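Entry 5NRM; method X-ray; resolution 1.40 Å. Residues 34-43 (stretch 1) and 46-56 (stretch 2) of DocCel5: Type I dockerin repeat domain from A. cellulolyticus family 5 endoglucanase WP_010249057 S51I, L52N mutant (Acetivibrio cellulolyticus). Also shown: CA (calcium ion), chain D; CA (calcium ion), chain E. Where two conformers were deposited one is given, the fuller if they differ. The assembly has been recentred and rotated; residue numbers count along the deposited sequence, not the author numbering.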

# COMPACT_ATOMS: atom_id res chain seq x y z
N ASP B 34 26.12 1.14 -1.91
CA ASP B 34 26.30 1.04 -3.36
C ASP B 34 24.97 1.39 -4.06
O ASP B 34 24.07 0.58 -4.10
N ASP B 35 24.85 2.62 -4.56
CA ASP B 35 23.60 3.09 -5.15
C ASP B 35 23.26 2.15 -6.31
O ASP B 35 22.06 1.85 -6.53
N ILE B 36 24.23 1.71 -7.10
CA ILE B 36 23.86 0.91 -8.27
C ILE B 36 23.32 -0.49 -7.91
O ILE B 36 22.24 -0.88 -8.42
N LYS B 37 24.02 -1.24 -7.08
CA LYS B 37 23.53 -2.50 -6.59
C LYS B 37 22.12 -2.35 -5.98
O LYS B 37 21.23 -3.18 -6.23
N ALA B 38 21.92 -1.31 -5.18
CA ALA B 38 20.61 -1.11 -4.57
C ALA B 38 19.54 -0.63 -5.53
O ALA B 38 18.40 -1.04 -5.40
N GLY B 39 19.88 0.31 -6.43
CA GLY B 39 18.89 1.06 -7.24
C GLY B 39 18.62 0.58 -8.69
O GLY B 39 17.60 0.93 -9.31
N ASP B 40 19.58 -0.11 -9.26
CA ASP B 40 19.42 -0.60 -10.63
C ASP B 40 18.83 -1.99 -10.68
O ASP B 40 19.49 -2.96 -10.35
N LEU B 41 17.60 -2.02 -11.18
CA LEU B 41 16.75 -3.21 -11.13
C LEU B 41 16.60 -3.85 -12.47
O LEU B 41 16.02 -4.97 -12.55
N ASN B 42 17.09 -3.21 -13.55
CA ASN B 42 17.02 -3.82 -14.89
C ASN B 42 18.37 -4.06 -15.52
O ASN B 42 18.46 -4.51 -16.67
N GLY B 43 19.46 -3.67 -14.84
CA GLY B 43 20.77 -4.14 -15.22
C GLY B 43 21.52 -3.31 -16.28
O GLY B 43 22.42 -3.81 -16.93
N SER B 46 22.37 1.98 -14.38
CA SER B 46 21.90 3.35 -14.20
C SER B 46 20.57 3.29 -13.46
O SER B 46 19.90 2.26 -13.45
N ILE B 47 20.24 4.38 -12.80
CA ILE B 47 18.95 4.52 -12.15
C ILE B 47 18.03 5.51 -12.87
O ILE B 47 18.35 6.69 -13.10
N ASN B 48 16.90 5.02 -13.37
CA ASN B 48 16.03 5.90 -14.11
C ASN B 48 14.56 5.47 -13.90
O ASN B 48 14.27 4.62 -13.04
N ILE B 49 13.65 6.10 -14.64
CA ILE B 49 12.20 5.85 -14.44
C ILE B 49 11.88 4.34 -14.58
O ILE B 49 10.94 3.82 -13.96
N ASN B 50 12.64 3.61 -15.39
CA ASN B 50 12.34 2.20 -15.56
C ASN B 50 12.59 1.38 -14.26
O ASN B 50 11.84 0.46 -13.97
N ASP B 51 13.64 1.69 -13.52
CA ASP B 51 13.91 0.99 -12.25
C ASP B 51 12.80 1.27 -11.27
O ASP B 51 12.43 0.40 -10.47
N PHE B 52 12.34 2.51 -11.28
CA PHE B 52 11.20 2.93 -10.44
C PHE B 52 9.93 2.16 -10.82
O PHE B 52 9.24 1.62 -9.95
N ALA B 53 9.67 2.05 -12.14
CA ALA B 53 8.54 1.25 -12.61
C ALA B 53 8.62 -0.18 -12.11
O ALA B 53 7.59 -0.75 -11.72
N ILE B 54 9.80 -0.77 -12.13
CA ILE B 54 10.02 -2.13 -11.66
C ILE B 54 9.80 -2.27 -10.15
O ILE B 54 9.20 -3.28 -9.71
N MET B 55 10.30 -1.32 -9.37
CA MET B 55 10.07 -1.36 -7.93
C MET B 55 8.57 -1.34 -7.66
O MET B 55 8.09 -2.03 -6.71
N ARG B 56 7.82 -0.52 -8.42
CA ARG B 56 6.36 -0.44 -8.24
C ARG B 56 5.75 -1.84 -8.47
O ARG B 56 4.94 -2.29 -7.67

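Asp-35 (chi1 m) points sideways; its OD1 binds the chain E calcium at 2.2 Å, alongside two waters and ligands elsewhere in the structure. Ile-36 (m, m) also leaves the backbone sideways, yet its end approaches stretch 2, where its CD1 lies 4.0 Å from Ile-47 CD1. Gly-39 has no side chain, and the space is used: an ideal CB would sit 3.0 Å from Ile-47 CG1, a clash.

At Asp-40, chi1 t carries OD1 to 2.1 Å from the chain D calcium. That ion also takes Ser-46 O (2.4 Å), both Asp-51 carboxylate oxygens, OD1 and OD2 (2.4 Å each), and water 1 (2.5 Å). The 3.0 Å between Asp-40 OD1 and Asp-51 OD1 therefore reflects shared coordination, not a hydrogen bond.

Leu-41, with the largest covered area, 89 Å², points toward stretch 2. Its CB, placed by the backbone, lies 3.8 Å from Ile-54 CG2, and the m, t rotamer brings CD1 to 4.0 Å from Met-55 CB, while its backbone N donates to Asp-51 OD1 (2.8 Å, 163°). Asp-51 (chi1 m) thus ties backbone to metal; its OD2 also accepts from Asn-48 N at 2.8 Å.

Asn-42 (chi1 p) has its CB, which the backbone places, 3.7 Å from Ile-54 CD1, and its N makes a weak bond to Asp-51 OD1 (3.3 Å, 137°).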

# COMPACT_ATOMS: atom_id res chain seq x y z
CB ASP B 34 26.70 -0.39 -3.62
CG ASP B 34 26.97 -0.68 -5.08
OD1 ASP B 34 26.76 0.19 -5.99
OD2 ASP B 34 27.50 -1.79 -5.29
CB ASP B 35 23.69 4.54 -5.68
CG ASP B 35 23.81 5.59 -4.56
OD1 ASP B 35 23.95 5.27 -3.42
OD2 ASP B 35 23.71 6.78 -4.87
CB ILE B 36 24.99 0.79 -9.32
CG1 ILE B 36 25.55 2.18 -9.68
CG2 ILE B 36 24.53 0.15 -10.63
CD1 ILE B 36 24.58 3.24 -10.20
CB LYS B 37 24.51 -3.05 -5.56
CG LYS B 37 24.13 -4.34 -4.87
CD LYS B 37 24.01 -5.53 -5.83
CE LYS B 37 24.10 -6.87 -5.09
NZ LYS B 37 23.25 -7.96 -5.66
CB ALA B 38 20.73 -0.14 -3.39
CB ASP B 40 20.73 -0.60 -11.36
CG ASP B 40 20.57 -1.07 -12.84
OD1 ASP B 40 19.58 -0.64 -13.62
OD2 ASP B 40 21.56 -1.78 -13.17
CB LEU B 41 15.38 -2.84 -10.54
CG LEU B 41 15.47 -2.23 -9.13
CD1 LEU B 41 14.13 -1.91 -8.54
CD2 LEU B 41 16.31 -3.13 -8.20
CB ASN B 42 16.15 -3.00 -15.85
CG ASN B 42 16.64 -1.58 -16.00
OD1 ASN B 42 17.71 -1.24 -15.54
ND2 ASN B 42 15.86 -0.75 -16.72
CB SER B 46 21.79 4.10 -15.54
OG SER B 46 20.69 3.66 -16.33
CB ILE B 47 19.14 4.91 -10.67
CG1 ILE B 47 19.95 3.84 -9.92
CG2 ILE B 47 17.80 5.16 -10.01
CD1 ILE B 47 20.94 4.47 -8.98
CB ASN B 48 16.46 6.01 -15.58
CG ASN B 48 15.92 4.90 -16.43
OD1 ASN B 48 15.65 3.85 -15.92
ND2 ASN B 48 15.77 5.14 -17.74
CB ILE B 49 11.34 6.74 -15.42
CG1 ILE B 49 9.84 6.77 -15.02
CG2 ILE B 49 11.46 6.26 -16.85
CD1 ILE B 49 9.53 7.62 -13.80
CB ASN B 50 13.02 1.66 -16.82
CG ASN B 50 12.69 2.49 -18.07
OD1 ASN B 50 12.87 3.72 -18.13
ND2 ASN B 50 12.20 1.83 -19.06
CB ASP B 51 15.24 1.46 -11.67
CG ASP B 51 16.39 1.22 -12.63
OD1 ASP B 51 16.76 0.04 -12.82
OD2 ASP B 51 16.90 2.21 -13.23
CB PHE B 52 11.01 4.45 -10.65
CG PHE B 52 9.83 5.07 -9.97
CD1 PHE B 52 9.87 5.38 -8.63
CD2 PHE B 52 8.69 5.37 -10.70
CE1 PHE B 52 8.74 5.96 -8.01
CE2 PHE B 52 7.59 5.94 -10.08
CZ PHE B 52 7.63 6.28 -8.75
CB ALA B 53 8.43 1.27 -14.13
CB ILE B 54 11.42 -2.68 -12.07
CG1 ILE B 54 11.52 -2.97 -13.56
CG2 ILE B 54 11.85 -3.94 -11.32
CD1 ILE B 54 12.95 -3.14 -14.08
CB MET B 55 10.82 -0.30 -7.08
CG MET B 55 10.78 -0.64 -5.46
SD MET B 55 11.57 0.77 -4.68
CE MET B 55 13.20 -0.08 -4.74
CB ARG B 56 5.67 0.61 -9.16
CG ARG B 56 4.11 0.65 -9.05
CD ARG B 56 3.50 1.88 -9.78
NE ARG B 56 1.99 1.93 -9.83
CZ ARG B 56 1.21 2.72 -9.04
NH1 ARG B 56 1.75 3.59 -8.11
NH2 ARG B 56 -0.07 2.66 -9.15
CA CA D . 18.36 0.81 -14.49
CA CA E . 25.02 5.87 -1.56
O HOH W 1 17.09 2.00 -16.34
O HOH W 2 26.25 6.27 0.49
O HOH W 3 26.95 5.74 -2.84